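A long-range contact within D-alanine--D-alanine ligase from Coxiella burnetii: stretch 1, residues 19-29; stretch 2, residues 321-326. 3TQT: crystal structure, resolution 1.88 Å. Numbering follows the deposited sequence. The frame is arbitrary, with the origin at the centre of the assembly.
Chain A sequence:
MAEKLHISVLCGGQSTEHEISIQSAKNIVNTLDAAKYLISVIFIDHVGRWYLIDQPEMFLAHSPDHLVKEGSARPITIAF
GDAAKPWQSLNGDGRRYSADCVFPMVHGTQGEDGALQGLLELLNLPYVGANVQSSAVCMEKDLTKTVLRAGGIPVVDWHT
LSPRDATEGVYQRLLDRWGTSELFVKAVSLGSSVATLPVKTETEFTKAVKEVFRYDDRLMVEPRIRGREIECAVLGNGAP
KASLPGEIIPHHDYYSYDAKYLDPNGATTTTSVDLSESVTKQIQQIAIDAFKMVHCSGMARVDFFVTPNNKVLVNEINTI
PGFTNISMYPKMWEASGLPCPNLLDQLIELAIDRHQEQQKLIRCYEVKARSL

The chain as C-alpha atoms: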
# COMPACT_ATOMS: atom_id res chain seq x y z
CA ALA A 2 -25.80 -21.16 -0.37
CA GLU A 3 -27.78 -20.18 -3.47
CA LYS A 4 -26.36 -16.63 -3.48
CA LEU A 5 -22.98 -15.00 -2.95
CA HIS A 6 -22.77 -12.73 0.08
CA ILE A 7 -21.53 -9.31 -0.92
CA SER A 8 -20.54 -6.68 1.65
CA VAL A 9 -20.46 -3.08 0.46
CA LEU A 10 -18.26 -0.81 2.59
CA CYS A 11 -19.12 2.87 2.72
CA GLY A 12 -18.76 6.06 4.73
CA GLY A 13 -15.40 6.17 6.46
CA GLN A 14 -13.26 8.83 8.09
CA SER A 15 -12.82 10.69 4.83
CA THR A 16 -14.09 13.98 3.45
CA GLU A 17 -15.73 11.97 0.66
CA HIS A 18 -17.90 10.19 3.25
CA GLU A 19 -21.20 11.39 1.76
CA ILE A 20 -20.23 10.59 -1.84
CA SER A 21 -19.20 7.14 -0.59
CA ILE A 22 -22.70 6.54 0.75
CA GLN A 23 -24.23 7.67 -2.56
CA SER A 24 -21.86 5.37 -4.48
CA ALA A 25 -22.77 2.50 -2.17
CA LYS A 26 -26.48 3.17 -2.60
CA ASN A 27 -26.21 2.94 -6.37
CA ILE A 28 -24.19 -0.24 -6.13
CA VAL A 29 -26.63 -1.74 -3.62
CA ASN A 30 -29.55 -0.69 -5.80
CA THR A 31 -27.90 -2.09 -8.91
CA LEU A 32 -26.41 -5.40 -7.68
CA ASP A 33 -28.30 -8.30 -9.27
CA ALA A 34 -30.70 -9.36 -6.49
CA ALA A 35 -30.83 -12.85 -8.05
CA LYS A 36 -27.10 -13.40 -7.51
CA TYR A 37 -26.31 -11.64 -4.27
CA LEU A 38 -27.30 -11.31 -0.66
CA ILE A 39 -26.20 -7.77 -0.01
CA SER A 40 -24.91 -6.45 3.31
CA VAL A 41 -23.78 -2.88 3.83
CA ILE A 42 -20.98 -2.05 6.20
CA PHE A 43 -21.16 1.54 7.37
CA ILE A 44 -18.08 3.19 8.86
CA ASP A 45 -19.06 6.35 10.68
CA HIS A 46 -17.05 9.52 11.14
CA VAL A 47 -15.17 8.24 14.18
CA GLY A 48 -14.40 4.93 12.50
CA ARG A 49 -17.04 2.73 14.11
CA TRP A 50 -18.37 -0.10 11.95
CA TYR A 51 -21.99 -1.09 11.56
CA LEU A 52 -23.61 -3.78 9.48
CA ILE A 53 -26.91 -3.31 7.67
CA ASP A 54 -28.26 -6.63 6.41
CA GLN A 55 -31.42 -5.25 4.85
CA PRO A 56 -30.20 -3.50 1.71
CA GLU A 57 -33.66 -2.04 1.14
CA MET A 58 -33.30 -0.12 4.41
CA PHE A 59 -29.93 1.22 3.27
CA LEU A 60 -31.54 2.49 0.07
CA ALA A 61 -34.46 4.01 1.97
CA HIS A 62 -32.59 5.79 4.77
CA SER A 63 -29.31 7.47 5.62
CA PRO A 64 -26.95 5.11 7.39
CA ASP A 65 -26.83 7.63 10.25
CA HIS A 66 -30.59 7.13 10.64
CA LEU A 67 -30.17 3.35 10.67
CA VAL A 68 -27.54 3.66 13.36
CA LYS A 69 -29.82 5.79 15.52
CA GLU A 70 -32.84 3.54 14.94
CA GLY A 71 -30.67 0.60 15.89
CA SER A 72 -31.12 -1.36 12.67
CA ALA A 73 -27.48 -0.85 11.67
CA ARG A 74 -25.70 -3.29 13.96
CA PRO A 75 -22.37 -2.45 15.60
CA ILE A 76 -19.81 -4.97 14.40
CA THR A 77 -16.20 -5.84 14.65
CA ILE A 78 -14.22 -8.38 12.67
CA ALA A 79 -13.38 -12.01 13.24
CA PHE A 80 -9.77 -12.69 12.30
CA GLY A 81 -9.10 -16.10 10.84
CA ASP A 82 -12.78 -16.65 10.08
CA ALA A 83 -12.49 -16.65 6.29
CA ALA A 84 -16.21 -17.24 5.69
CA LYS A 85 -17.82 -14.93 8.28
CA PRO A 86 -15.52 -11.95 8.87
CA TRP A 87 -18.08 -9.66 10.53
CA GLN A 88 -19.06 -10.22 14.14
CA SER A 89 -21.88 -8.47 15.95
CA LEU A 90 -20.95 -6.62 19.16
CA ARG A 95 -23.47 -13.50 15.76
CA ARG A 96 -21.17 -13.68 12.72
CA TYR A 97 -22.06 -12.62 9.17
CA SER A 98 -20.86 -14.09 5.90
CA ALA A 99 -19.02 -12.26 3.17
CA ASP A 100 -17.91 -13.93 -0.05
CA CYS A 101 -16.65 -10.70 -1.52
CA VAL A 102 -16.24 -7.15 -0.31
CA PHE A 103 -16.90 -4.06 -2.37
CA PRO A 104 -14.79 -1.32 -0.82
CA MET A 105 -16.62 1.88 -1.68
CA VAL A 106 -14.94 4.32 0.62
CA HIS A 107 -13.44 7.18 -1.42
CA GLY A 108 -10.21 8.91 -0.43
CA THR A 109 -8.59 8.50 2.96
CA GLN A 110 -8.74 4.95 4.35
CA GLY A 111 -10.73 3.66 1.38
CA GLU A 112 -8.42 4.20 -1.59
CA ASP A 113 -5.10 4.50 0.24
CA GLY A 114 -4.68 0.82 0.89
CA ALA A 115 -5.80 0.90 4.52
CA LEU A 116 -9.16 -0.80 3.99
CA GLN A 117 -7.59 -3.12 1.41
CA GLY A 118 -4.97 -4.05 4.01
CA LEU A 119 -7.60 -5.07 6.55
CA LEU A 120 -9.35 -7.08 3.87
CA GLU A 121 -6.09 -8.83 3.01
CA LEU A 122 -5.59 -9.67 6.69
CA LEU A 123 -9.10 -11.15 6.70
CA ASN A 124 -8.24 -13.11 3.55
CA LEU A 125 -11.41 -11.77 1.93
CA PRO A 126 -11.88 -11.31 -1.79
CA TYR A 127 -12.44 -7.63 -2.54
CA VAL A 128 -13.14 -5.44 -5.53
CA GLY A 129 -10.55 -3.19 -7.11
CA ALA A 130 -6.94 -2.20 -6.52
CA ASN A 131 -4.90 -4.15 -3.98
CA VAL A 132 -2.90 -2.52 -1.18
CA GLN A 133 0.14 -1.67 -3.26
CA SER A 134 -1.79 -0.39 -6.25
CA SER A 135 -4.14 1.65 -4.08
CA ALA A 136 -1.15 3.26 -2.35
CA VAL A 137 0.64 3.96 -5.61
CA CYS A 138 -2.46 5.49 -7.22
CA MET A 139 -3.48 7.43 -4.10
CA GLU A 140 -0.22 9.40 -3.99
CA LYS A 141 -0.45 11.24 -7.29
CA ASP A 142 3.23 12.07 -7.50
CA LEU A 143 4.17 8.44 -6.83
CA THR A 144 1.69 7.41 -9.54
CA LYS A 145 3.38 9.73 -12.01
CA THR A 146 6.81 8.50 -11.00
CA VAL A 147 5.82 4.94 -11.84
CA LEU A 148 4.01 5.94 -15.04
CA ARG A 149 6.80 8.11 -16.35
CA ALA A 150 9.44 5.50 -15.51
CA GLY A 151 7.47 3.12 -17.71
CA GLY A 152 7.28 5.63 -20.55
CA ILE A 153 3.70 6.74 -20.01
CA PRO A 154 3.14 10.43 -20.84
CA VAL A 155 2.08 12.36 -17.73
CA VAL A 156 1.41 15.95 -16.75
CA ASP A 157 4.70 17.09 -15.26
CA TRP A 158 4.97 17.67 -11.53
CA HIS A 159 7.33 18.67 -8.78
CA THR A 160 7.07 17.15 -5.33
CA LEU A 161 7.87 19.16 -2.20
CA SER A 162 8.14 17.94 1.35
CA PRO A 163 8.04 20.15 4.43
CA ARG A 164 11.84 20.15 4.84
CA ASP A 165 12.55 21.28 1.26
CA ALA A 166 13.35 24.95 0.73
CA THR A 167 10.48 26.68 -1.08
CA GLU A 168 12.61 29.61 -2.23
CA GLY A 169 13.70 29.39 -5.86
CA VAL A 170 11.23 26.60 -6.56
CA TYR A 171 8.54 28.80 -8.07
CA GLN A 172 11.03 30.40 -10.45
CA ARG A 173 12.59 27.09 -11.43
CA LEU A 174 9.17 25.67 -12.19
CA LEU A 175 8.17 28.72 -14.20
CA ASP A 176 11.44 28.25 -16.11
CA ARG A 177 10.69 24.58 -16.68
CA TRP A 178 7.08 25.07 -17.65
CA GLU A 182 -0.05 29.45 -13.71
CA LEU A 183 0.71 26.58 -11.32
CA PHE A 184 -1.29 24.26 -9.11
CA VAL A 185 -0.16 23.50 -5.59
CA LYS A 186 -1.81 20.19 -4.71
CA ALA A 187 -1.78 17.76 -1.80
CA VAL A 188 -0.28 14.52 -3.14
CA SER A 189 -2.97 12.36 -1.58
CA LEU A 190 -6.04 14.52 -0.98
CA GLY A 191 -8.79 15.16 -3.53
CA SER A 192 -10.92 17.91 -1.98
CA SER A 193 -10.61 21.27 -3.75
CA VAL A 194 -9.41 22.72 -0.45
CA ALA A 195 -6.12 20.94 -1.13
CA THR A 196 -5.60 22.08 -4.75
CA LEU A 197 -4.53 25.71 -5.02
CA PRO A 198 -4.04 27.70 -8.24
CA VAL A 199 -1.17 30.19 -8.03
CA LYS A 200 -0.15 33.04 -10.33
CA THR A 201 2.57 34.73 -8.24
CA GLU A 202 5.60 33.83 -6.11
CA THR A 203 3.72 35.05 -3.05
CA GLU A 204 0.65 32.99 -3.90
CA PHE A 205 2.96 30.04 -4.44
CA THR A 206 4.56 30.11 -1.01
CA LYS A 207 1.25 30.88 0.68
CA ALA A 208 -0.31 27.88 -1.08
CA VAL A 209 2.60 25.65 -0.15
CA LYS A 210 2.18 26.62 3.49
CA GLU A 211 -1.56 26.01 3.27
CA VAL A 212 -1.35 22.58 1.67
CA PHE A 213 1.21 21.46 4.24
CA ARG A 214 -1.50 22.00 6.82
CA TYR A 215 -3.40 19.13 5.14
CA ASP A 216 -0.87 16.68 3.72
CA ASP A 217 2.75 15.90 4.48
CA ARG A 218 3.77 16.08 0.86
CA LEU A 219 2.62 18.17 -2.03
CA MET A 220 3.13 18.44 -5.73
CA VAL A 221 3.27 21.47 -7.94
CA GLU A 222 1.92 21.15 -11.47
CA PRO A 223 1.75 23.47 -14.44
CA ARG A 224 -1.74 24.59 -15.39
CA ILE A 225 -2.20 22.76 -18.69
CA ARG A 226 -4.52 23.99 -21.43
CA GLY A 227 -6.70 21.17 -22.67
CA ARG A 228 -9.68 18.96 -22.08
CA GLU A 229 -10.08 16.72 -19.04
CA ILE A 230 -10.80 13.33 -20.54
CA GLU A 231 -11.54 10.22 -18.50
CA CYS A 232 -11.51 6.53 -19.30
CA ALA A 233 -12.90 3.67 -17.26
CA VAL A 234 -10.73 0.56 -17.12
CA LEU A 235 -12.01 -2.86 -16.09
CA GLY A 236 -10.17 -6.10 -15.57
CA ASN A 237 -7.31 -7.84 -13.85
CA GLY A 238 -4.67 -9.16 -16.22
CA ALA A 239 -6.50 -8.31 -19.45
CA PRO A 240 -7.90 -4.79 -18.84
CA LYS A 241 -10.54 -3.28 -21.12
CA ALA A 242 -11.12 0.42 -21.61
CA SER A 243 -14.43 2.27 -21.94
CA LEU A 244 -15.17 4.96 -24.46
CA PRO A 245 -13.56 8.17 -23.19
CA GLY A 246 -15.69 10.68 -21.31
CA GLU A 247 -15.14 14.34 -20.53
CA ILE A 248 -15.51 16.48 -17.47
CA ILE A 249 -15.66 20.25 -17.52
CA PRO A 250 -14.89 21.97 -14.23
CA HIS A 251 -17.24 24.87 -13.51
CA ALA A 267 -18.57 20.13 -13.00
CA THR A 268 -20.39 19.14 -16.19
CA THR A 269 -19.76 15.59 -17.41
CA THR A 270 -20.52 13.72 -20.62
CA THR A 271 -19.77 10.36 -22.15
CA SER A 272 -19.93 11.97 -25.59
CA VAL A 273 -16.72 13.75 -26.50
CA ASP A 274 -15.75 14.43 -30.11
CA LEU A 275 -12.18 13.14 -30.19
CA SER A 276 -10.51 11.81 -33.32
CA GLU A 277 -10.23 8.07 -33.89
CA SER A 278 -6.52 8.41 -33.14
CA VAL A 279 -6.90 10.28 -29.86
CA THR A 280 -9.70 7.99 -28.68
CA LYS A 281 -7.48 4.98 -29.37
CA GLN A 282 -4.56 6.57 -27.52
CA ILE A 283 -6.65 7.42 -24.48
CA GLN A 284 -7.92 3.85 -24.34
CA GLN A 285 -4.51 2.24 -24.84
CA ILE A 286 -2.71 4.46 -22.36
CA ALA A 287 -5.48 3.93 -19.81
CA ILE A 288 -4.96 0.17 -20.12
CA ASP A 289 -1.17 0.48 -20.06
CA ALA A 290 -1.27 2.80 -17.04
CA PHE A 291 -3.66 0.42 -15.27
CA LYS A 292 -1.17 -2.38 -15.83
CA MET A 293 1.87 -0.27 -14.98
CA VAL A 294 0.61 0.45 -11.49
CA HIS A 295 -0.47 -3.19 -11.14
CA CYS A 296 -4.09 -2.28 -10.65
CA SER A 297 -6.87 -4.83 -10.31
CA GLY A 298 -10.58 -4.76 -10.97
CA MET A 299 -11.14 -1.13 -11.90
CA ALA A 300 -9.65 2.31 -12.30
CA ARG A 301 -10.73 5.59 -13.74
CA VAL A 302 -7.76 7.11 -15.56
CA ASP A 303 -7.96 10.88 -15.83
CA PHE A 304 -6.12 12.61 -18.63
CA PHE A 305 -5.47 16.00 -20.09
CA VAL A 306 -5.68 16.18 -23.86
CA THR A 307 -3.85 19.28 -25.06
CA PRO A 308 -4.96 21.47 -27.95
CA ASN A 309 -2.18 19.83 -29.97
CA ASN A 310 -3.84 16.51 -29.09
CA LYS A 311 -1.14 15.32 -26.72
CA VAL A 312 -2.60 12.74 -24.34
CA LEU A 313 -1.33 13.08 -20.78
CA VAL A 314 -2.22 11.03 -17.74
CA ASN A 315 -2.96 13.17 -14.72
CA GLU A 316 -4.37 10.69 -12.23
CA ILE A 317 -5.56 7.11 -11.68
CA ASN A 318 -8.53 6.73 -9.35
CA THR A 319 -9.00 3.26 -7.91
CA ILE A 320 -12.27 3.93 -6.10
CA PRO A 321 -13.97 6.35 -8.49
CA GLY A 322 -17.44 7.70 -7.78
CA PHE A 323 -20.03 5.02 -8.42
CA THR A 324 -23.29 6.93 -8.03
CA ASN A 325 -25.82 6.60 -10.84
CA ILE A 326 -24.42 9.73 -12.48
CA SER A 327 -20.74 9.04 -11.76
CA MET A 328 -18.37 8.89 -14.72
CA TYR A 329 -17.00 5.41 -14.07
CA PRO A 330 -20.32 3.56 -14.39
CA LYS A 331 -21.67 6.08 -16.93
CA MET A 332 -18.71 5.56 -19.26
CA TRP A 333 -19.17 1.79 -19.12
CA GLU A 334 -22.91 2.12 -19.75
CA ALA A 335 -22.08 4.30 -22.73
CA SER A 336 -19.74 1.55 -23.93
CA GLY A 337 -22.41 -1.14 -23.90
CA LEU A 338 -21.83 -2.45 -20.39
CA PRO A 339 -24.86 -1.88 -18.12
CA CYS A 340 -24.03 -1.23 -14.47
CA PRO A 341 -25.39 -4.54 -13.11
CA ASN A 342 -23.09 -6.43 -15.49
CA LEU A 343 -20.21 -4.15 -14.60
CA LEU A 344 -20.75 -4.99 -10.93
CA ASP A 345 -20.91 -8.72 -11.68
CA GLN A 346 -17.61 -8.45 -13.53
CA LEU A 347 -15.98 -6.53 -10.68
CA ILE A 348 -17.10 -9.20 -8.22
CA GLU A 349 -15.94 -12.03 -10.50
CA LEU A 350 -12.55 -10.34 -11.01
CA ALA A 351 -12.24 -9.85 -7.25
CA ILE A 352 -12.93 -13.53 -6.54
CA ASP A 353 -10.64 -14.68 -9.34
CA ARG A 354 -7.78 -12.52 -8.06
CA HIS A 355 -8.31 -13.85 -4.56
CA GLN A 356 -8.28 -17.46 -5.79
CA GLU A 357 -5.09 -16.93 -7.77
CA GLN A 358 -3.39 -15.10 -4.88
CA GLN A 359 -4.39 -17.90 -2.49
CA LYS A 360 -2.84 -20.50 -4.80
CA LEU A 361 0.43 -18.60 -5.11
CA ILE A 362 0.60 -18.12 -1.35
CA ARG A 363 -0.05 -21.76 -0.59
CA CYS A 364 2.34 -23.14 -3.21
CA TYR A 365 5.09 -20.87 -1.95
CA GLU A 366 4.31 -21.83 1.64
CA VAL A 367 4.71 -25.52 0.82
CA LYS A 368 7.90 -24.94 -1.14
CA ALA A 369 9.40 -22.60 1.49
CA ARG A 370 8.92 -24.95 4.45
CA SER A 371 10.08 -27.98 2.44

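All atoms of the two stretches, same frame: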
# COMPACT_ATOMS: atom_id res chain seq x y z
N GLU A 19 -19.85 11.34 2.33
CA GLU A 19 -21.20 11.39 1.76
C GLU A 19 -21.29 10.88 0.32
O GLU A 19 -22.25 10.22 -0.05
CB GLU A 19 -21.80 12.79 1.92
CG GLU A 19 -22.08 13.19 3.37
CD GLU A 19 -23.17 12.34 4.03
OE1 GLU A 19 -24.01 11.75 3.29
OE2 GLU A 19 -23.20 12.25 5.28
N ILE A 20 -20.28 11.16 -0.50
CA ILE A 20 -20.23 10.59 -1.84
C ILE A 20 -20.12 9.06 -1.76
O ILE A 20 -20.71 8.34 -2.56
CB ILE A 20 -19.03 11.15 -2.64
CG1 ILE A 20 -19.01 12.68 -2.59
CG2 ILE A 20 -19.07 10.63 -4.08
CD1 ILE A 20 -17.76 13.28 -3.21
N SER A 21 -19.36 8.57 -0.79
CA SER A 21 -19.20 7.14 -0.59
C SER A 21 -20.55 6.46 -0.37
O SER A 21 -20.86 5.40 -0.95
CB SER A 21 -18.28 6.88 0.61
OG SER A 21 -18.33 5.53 1.01
N ILE A 22 -21.37 7.07 0.48
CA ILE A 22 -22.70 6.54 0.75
C ILE A 22 -23.53 6.54 -0.53
O ILE A 22 -24.23 5.56 -0.81
CB ILE A 22 -23.42 7.38 1.82
CG1 ILE A 22 -22.72 7.20 3.17
CG2 ILE A 22 -24.89 6.97 1.91
CD1 ILE A 22 -22.92 8.35 4.12
N GLN A 23 -23.47 7.62 -1.31
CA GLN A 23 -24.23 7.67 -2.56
C GLN A 23 -23.73 6.63 -3.58
O GLN A 23 -24.54 6.03 -4.28
CB GLN A 23 -24.27 9.07 -3.17
CG GLN A 23 -25.08 10.07 -2.33
CD GLN A 23 -26.44 9.52 -1.91
OE1 GLN A 23 -26.78 9.48 -0.72
NE2 GLN A 23 -27.23 9.09 -2.90
N SER A 24 -22.42 6.44 -3.66
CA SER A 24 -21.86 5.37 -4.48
C SER A 24 -22.39 4.02 -4.03
O SER A 24 -22.86 3.21 -4.83
CB SER A 24 -20.32 5.39 -4.43
OG SER A 24 -19.83 6.59 -5.00
N ALA A 25 -22.32 3.77 -2.72
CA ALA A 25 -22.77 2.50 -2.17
C ALA A 25 -24.25 2.27 -2.43
O ALA A 25 -24.66 1.15 -2.70
CB ALA A 25 -22.48 2.43 -0.69
N LYS A 26 -25.05 3.33 -2.36
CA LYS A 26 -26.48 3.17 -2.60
C LYS A 26 -26.73 2.73 -4.04
O LYS A 26 -27.55 1.86 -4.29
CB LYS A 26 -27.24 4.45 -2.28
CG LYS A 26 -27.34 4.73 -0.80
CD LYS A 26 -28.12 6.02 -0.57
CE LYS A 26 -28.30 6.31 0.90
NZ LYS A 26 -29.67 5.96 1.36
N ASN A 27 -26.02 3.32 -4.98
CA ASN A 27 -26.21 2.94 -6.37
C ASN A 27 -25.81 1.49 -6.58
O ASN A 27 -26.50 0.73 -7.24
CB ASN A 27 -25.38 3.83 -7.30
CG ASN A 27 -25.62 3.52 -8.76
OD1 ASN A 27 -26.76 3.31 -9.18
ND2 ASN A 27 -24.55 3.45 -9.53
N ILE A 28 -24.67 1.13 -6.01
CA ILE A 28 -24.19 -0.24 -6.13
C ILE A 28 -25.21 -1.20 -5.51
O ILE A 28 -25.57 -2.21 -6.11
CB ILE A 28 -22.82 -0.38 -5.46
CG1 ILE A 28 -21.76 0.32 -6.32
CG2 ILE A 28 -22.47 -1.86 -5.24
CD1 ILE A 28 -20.43 0.49 -5.63
N VAL A 29 -25.67 -0.87 -4.31
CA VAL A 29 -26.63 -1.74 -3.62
C VAL A 29 -27.93 -1.84 -4.42
O VAL A 29 -28.53 -2.91 -4.52
CB VAL A 29 -26.90 -1.25 -2.19
CG1 VAL A 29 -28.17 -1.89 -1.63
CG2 VAL A 29 -25.69 -1.59 -1.31
N PRO A 321 -13.29 5.21 -7.89
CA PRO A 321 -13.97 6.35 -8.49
C PRO A 321 -15.40 6.41 -8.00
O PRO A 321 -15.91 5.39 -7.52
CB PRO A 321 -13.94 6.02 -9.98
CG PRO A 321 -13.89 4.55 -10.04
CD PRO A 321 -13.06 4.12 -8.86
N GLY A 322 -16.03 7.58 -8.11
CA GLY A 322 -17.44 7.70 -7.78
C GLY A 322 -18.22 6.63 -8.50
O GLY A 322 -17.89 6.25 -9.63
N PHE A 323 -19.26 6.11 -7.85
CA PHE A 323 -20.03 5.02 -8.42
C PHE A 323 -21.53 5.27 -8.28
O PHE A 323 -22.34 4.34 -8.36
CB PHE A 323 -19.64 3.70 -7.77
CG PHE A 323 -19.25 2.64 -8.74
CD1 PHE A 323 -17.91 2.35 -8.97
CD2 PHE A 323 -20.22 1.94 -9.44
CE1 PHE A 323 -17.55 1.36 -9.87
CE2 PHE A 323 -19.86 0.94 -10.35
CZ PHE A 323 -18.53 0.65 -10.55
N THR A 324 -21.89 6.54 -8.07
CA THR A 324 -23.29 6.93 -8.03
C THR A 324 -23.86 6.75 -9.42
O THR A 324 -23.12 6.57 -10.38
CB THR A 324 -23.46 8.41 -7.61
OG1 THR A 324 -23.22 9.26 -8.73
CG2 THR A 324 -22.48 8.75 -6.49
N ASN A 325 -25.17 6.82 -9.55
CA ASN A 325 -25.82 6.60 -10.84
C ASN A 325 -25.46 7.63 -11.91
O ASN A 325 -25.73 7.42 -13.09
CB ASN A 325 -27.35 6.53 -10.66
CG ASN A 325 -27.91 7.76 -9.97
OD1 ASN A 325 -27.25 8.80 -9.89
ND2 ASN A 325 -29.13 7.64 -9.45
N ILE A 326 -24.84 8.73 -11.51
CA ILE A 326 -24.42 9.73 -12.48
C ILE A 326 -22.90 9.85 -12.55
O ILE A 326 -22.37 10.72 -13.25
CB ILE A 326 -24.98 11.11 -12.15
CG1 ILE A 326 -24.37 11.64 -10.85
CG2 ILE A 326 -26.50 11.07 -12.08
CD1 ILE A 326 -24.71 13.08 -10.55
O HOH W 1 -26.44 7.10 -6.43

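Nearly three hundred residues separate these two stretches in sequence, yet the irregular segment 321-326 lies against one side of the helix that runs through residues 19-29. The backbones come closest where the CA atoms of Ser-24 and Thr-324 stand 4.1 Å apart. The contact is modest, burying 347 Å² in all.

Along the helix, contacts recur at positions 20, 23, 24, 27 and 28, the three- and four-residue spacing that brings side chains onto a common side of a helix; Ser-21 and Ala-25 point away. Ile-20 contributes little: its backbone O lies 4.3 Å from Thr-324 CG2, and its side chain comes no nearer than 4.6 Å to the loop. One turn on, Gln-23 offers its aliphatic CB to the same methyl group, 3.8 Å from Thr-324 CG2, while its backbone O accepts a hydrogen bond from a water that in turn accepts a weak one from the backbone N of Asn-325.

Ser-24 couples close packing to polarity. Its OG accepts a hydrogen bond from the backbone N of Phe-323 (2.9 Å, 160°), giving a partner to an amide that no regular strand or helix satisfies. Thr-324 packs against the same side chain, its CG2 3.7 Å from Ser-24 OG.

Asn-27 points toward the loop and binds the other polar group of the same residue: its ND2 donates to Phe-323 O at 2.7 Å and 163°. Serine and asparagine thus hold both the NH and the carbonyl of Phe-323. The asparagine amide also packs against Asn-325, with Asn-27 OD1 3.6 Å from Asn-325 CB.

Ile-28 completes the contact with apolar packing. Its CG1 meets Phe-323 CD2 at 3.8 Å, approaching the ring obliquely, so the buried aromatic side chain gains a hydrocarbon neighbor while its backbone is held by hydrogen bonds.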